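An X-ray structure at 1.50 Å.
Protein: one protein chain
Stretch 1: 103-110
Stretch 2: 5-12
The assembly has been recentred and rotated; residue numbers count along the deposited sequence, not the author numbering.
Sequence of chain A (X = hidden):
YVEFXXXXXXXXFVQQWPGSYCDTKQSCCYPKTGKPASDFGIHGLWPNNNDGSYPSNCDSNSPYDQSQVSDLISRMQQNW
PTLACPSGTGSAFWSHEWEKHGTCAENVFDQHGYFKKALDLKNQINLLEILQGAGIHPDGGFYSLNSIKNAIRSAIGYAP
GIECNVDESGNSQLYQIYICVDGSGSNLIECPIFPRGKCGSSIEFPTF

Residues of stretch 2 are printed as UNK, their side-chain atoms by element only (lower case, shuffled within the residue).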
# COMPACT_ATOMS: atom_id res chain seq x y z
N THR A 103 -0.64 3.49 13.26
CA THR A 103 0.40 4.51 13.23
C THR A 103 -0.03 5.77 12.49
O THR A 103 0.51 6.86 12.73
CB THR A 103 1.68 3.97 12.57
OG1 THR A 103 1.38 3.53 11.24
CG2 THR A 103 2.25 2.80 13.38
N CYS A 104 -1.00 5.64 11.59
CA CYS A 104 -1.47 6.78 10.82
C CYS A 104 -2.45 7.66 11.60
O CYS A 104 -2.93 8.67 11.09
CB CYS A 104 -2.09 6.31 9.51
SG CYS A 104 -0.91 5.42 8.43
N ALA A 105 -2.73 7.27 12.85
CA ALA A 105 -3.63 8.03 13.70
C ALA A 105 -2.98 8.22 15.08
O ALA A 105 -3.67 8.47 16.06
CB ALA A 105 -4.97 7.31 13.85
N GLU A 106 -1.66 8.11 15.11
CA GLU A 106 -0.86 8.25 16.34
C GLU A 106 -1.13 9.52 17.13
O GLU A 106 -0.97 9.54 18.35
CB GLU A 106 0.63 8.23 16.01
CG GLU A 106 1.22 6.87 15.80
CD GLU A 106 2.70 6.94 15.48
OE1 GLU A 106 3.35 5.88 15.49
OE2 GLU A 106 3.22 8.04 15.22
N ASN A 107 -1.51 10.58 16.43
CA ASN A 107 -1.78 11.87 17.06
C ASN A 107 -3.10 11.86 17.80
O ASN A 107 -3.37 12.75 18.62
CB ASN A 107 -1.79 12.97 16.00
CG ASN A 107 -2.94 12.82 15.01
OD1 ASN A 107 -3.84 13.66 14.96
ND2 ASN A 107 -2.92 11.74 14.22
N VAL A 108 -3.93 10.86 17.51
CA VAL A 108 -5.24 10.74 18.13
C VAL A 108 -5.28 9.65 19.20
O VAL A 108 -5.83 9.85 20.28
CB VAL A 108 -6.33 10.45 17.07
CG1 VAL A 108 -7.68 10.29 17.73
CG2 VAL A 108 -6.37 11.59 16.05
N PHE A 109 -4.70 8.49 18.88
CA PHE A 109 -4.68 7.36 19.82
C PHE A 109 -3.30 6.73 19.90
O PHE A 109 -2.63 6.59 18.87
CB PHE A 109 -5.62 6.23 19.36
CG PHE A 109 -7.07 6.60 19.27
CD1 PHE A 109 -7.74 6.52 18.05
CD2 PHE A 109 -7.79 6.95 20.40
CE1 PHE A 109 -9.10 6.77 17.96
CE2 PHE A 109 -9.16 7.21 20.33
CZ PHE A 109 -9.81 7.12 19.10
N ASP A 110 -2.87 6.35 21.10
CA ASP A 110 -1.61 5.62 21.20
C ASP A 110 -2.05 4.16 21.04
O ASP A 110 -3.22 3.91 20.70
CB ASP A 110 -0.86 5.87 22.53
CG ASP A 110 -1.68 5.54 23.77
OD1 ASP A 110 -2.70 4.84 23.69
OD2 ASP A 110 -1.25 5.99 24.86
N UNK A 5 0.26 18.48 10.68
CA UNK A 5 -1.18 18.31 10.47
C UNK A 5 -1.56 16.84 10.43
O UNK A 5 -0.73 15.98 10.14
c UNK A 5 -1.59 18.99 9.17
N UNK A 6 -2.82 16.55 10.73
CA UNK A 6 -3.31 15.17 10.71
C UNK A 6 -3.22 14.63 9.29
O UNK A 6 -3.54 15.32 8.33
o UNK A 6 -7.29 15.78 12.82
c UNK A 6 -4.94 15.37 12.66
n UNK A 6 -6.48 13.97 13.89
c UNK A 6 -6.34 15.06 13.14
c UNK A 6 -4.76 15.11 11.18
N UNK A 7 -2.78 13.38 9.16
CA UNK A 7 -2.63 12.77 7.85
C UNK A 7 -3.85 12.00 7.34
O UNK A 7 -3.73 11.23 6.39
o UNK A 7 -0.47 10.24 9.33
o UNK A 7 -2.65 10.26 9.15
c UNK A 7 -1.52 10.70 8.85
c UNK A 7 -1.41 11.83 7.83
N UNK A 8 -5.00 12.21 7.97
CA UNK A 8 -6.22 11.52 7.54
C UNK A 8 -7.46 12.33 7.92
O UNK A 8 -7.38 13.24 8.74
c UNK A 8 -6.04 10.51 11.95
c UNK A 8 -7.94 9.80 10.06
c UNK A 8 -8.28 9.82 11.41
c UNK A 8 -6.65 10.13 9.64
c UNK A 8 -5.71 10.49 10.60
c UNK A 8 -7.33 10.17 12.36
c UNK A 8 -6.29 10.12 8.18
N UNK A 9 -8.59 11.99 7.31
CA UNK A 9 -9.85 12.70 7.56
C UNK A 9 -10.83 11.99 8.50
O UNK A 9 -11.41 12.61 9.39
c UNK A 9 -9.78 14.00 5.39
o UNK A 9 -9.29 15.00 5.96
o UNK A 9 -9.69 13.80 4.15
c UNK A 9 -10.54 12.99 6.23
N UNK A 10 -11.02 10.68 8.30
CA UNK A 10 -11.95 9.92 9.12
C UNK A 10 -11.49 8.47 9.22
O UNK A 10 -10.48 8.10 8.62
c UNK A 10 -13.35 9.97 8.49
c UNK A 10 -13.76 7.91 7.10
c UNK A 10 -13.59 7.95 4.69
c UNK A 10 -13.45 9.27 7.16
c UNK A 10 -13.21 9.96 5.97
c UNK A 10 -13.82 7.25 5.87
c UNK A 10 -13.28 9.30 4.74
N UNK A 11 -12.21 7.64 9.98
CA UNK A 11 -11.85 6.23 10.10
C UNK A 11 -12.94 5.32 9.55
O UNK A 11 -14.12 5.65 9.61
c UNK A 11 -10.10 8.20 13.96
c UNK A 11 -11.71 5.75 11.56
c UNK A 11 -9.42 5.91 12.55
c UNK A 11 -11.01 7.62 13.08
c UNK A 11 -8.84 7.64 14.13
c UNK A 11 -8.49 6.49 13.42
c UNK A 11 -10.68 6.47 12.38
N UNK A 12 -12.52 4.18 9.03
CA UNK A 12 -13.45 3.14 8.61
C UNK A 12 -13.28 2.10 9.72
O UNK A 12 -12.16 1.67 9.99
c UNK A 12 -13.47 3.12 6.02
c UNK A 12 -14.26 4.29 3.60
c UNK A 12 -13.03 2.46 7.30
c UNK A 12 -15.18 4.14 4.62
c UNK A 12 -14.78 3.56 5.83
c UNK A 12 -12.96 3.85 3.77
c UNK A 12 -12.57 3.28 4.97
o UNK A 12 -14.61 4.87 2.40
O HOH W 1 -2.00 12.01 11.58
O HOH W 2 -0.16 9.74 12.67

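Position 5 carries a single side-chain carbon, CB, which points away from stretch 1 and touches nothing there; this is Ala5. Position 6 has three carbons in an unbranched run, the third bearing one oxygen and one nitrogen. Its CB points sideways, but the end comes nearer to stretch 1, with the nitrogen 2.9 Å from Asn107 OD1. A terminal amide on three carbons identifies Gln6, and its NE2 donates a hydrogen bond to Asn107 OD1. The same NE2 lies 3.2 Å from Val108 CG2.

Position 7 has two carbons, the second carrying two oxygens, one of them 2.5 Å from Cys104 O. A two-carbon side chain ending in two oxygens is a carboxylate or carboxylic acid; shape alone would also allow Asn, but with no nitrogen on the fork this is Asp7. Two oxygens as close as Asp7 OD1 and Cys104 O would repel if both were bare acceptors, so the carboxyl group probably holds a proton and donates it to the carbonyl. Asp7 OD2 stands 3.4 Å from Cys104 O and is not hydrogen-bonded to it.

Position 8 shows one carbon followed by a bare six-carbon ring; its CB points toward stretch 1, and the ring lies against Cys104 O, Ala105 CB and Val108 CG2. It is Phe8. Val108 CG2, 4.1 Å from Phe8 CZ, lies at the ring edge. Ala105 CB approaches Phe8 CE2 at 3.9 Å, and Cys104 O is 3.4 Å from Phe8 CD2.

Position 9 again has two carbons, the second with two oxygens, but it is out of reach of stretch 1; it is Asp9. Position 10, one carbon and a plain six-carbon ring, is likewise out of reach; it is Phe10. Position 11 has the same composition, yet its CB points toward stretch 1 and its ring reaches both Ala105 and Phe109. It is Phe11: Ala105 CB sits at the ring edge, 3.6 Å from Phe11 CE2, and Phe109 CE1 is 3.9 Å from Phe11 CZ. Position 12 adds one oxygen to such a ring and is out of reach of stretch 1; it is Tyr12.

The contact thus joins a polar part to an apolar one. Gln6 and Asn107 pair through their amides, while Asp7 meets the Cys104 carbonyl. Water 1 accepts from Asp7 N at 2.9 Å, and water 2 donates to Thr103 O at 3.0 Å and weakly to Asp7 OD2 at 3.4 Å. Phe8 and Phe11 both pack against the Ala105 methyl. Within stretch 1, Ala105 O accepts from Val108 N at 2.8 Å and Phe109 N at 3.0 Å, bonds that close a turn from which Ala105, Asn107, Val108 and Phe109 reach the rings of Phe8 or Phe11, while Glu106 points away.

Stretch 2, residues 5-12: AQDFDFFY
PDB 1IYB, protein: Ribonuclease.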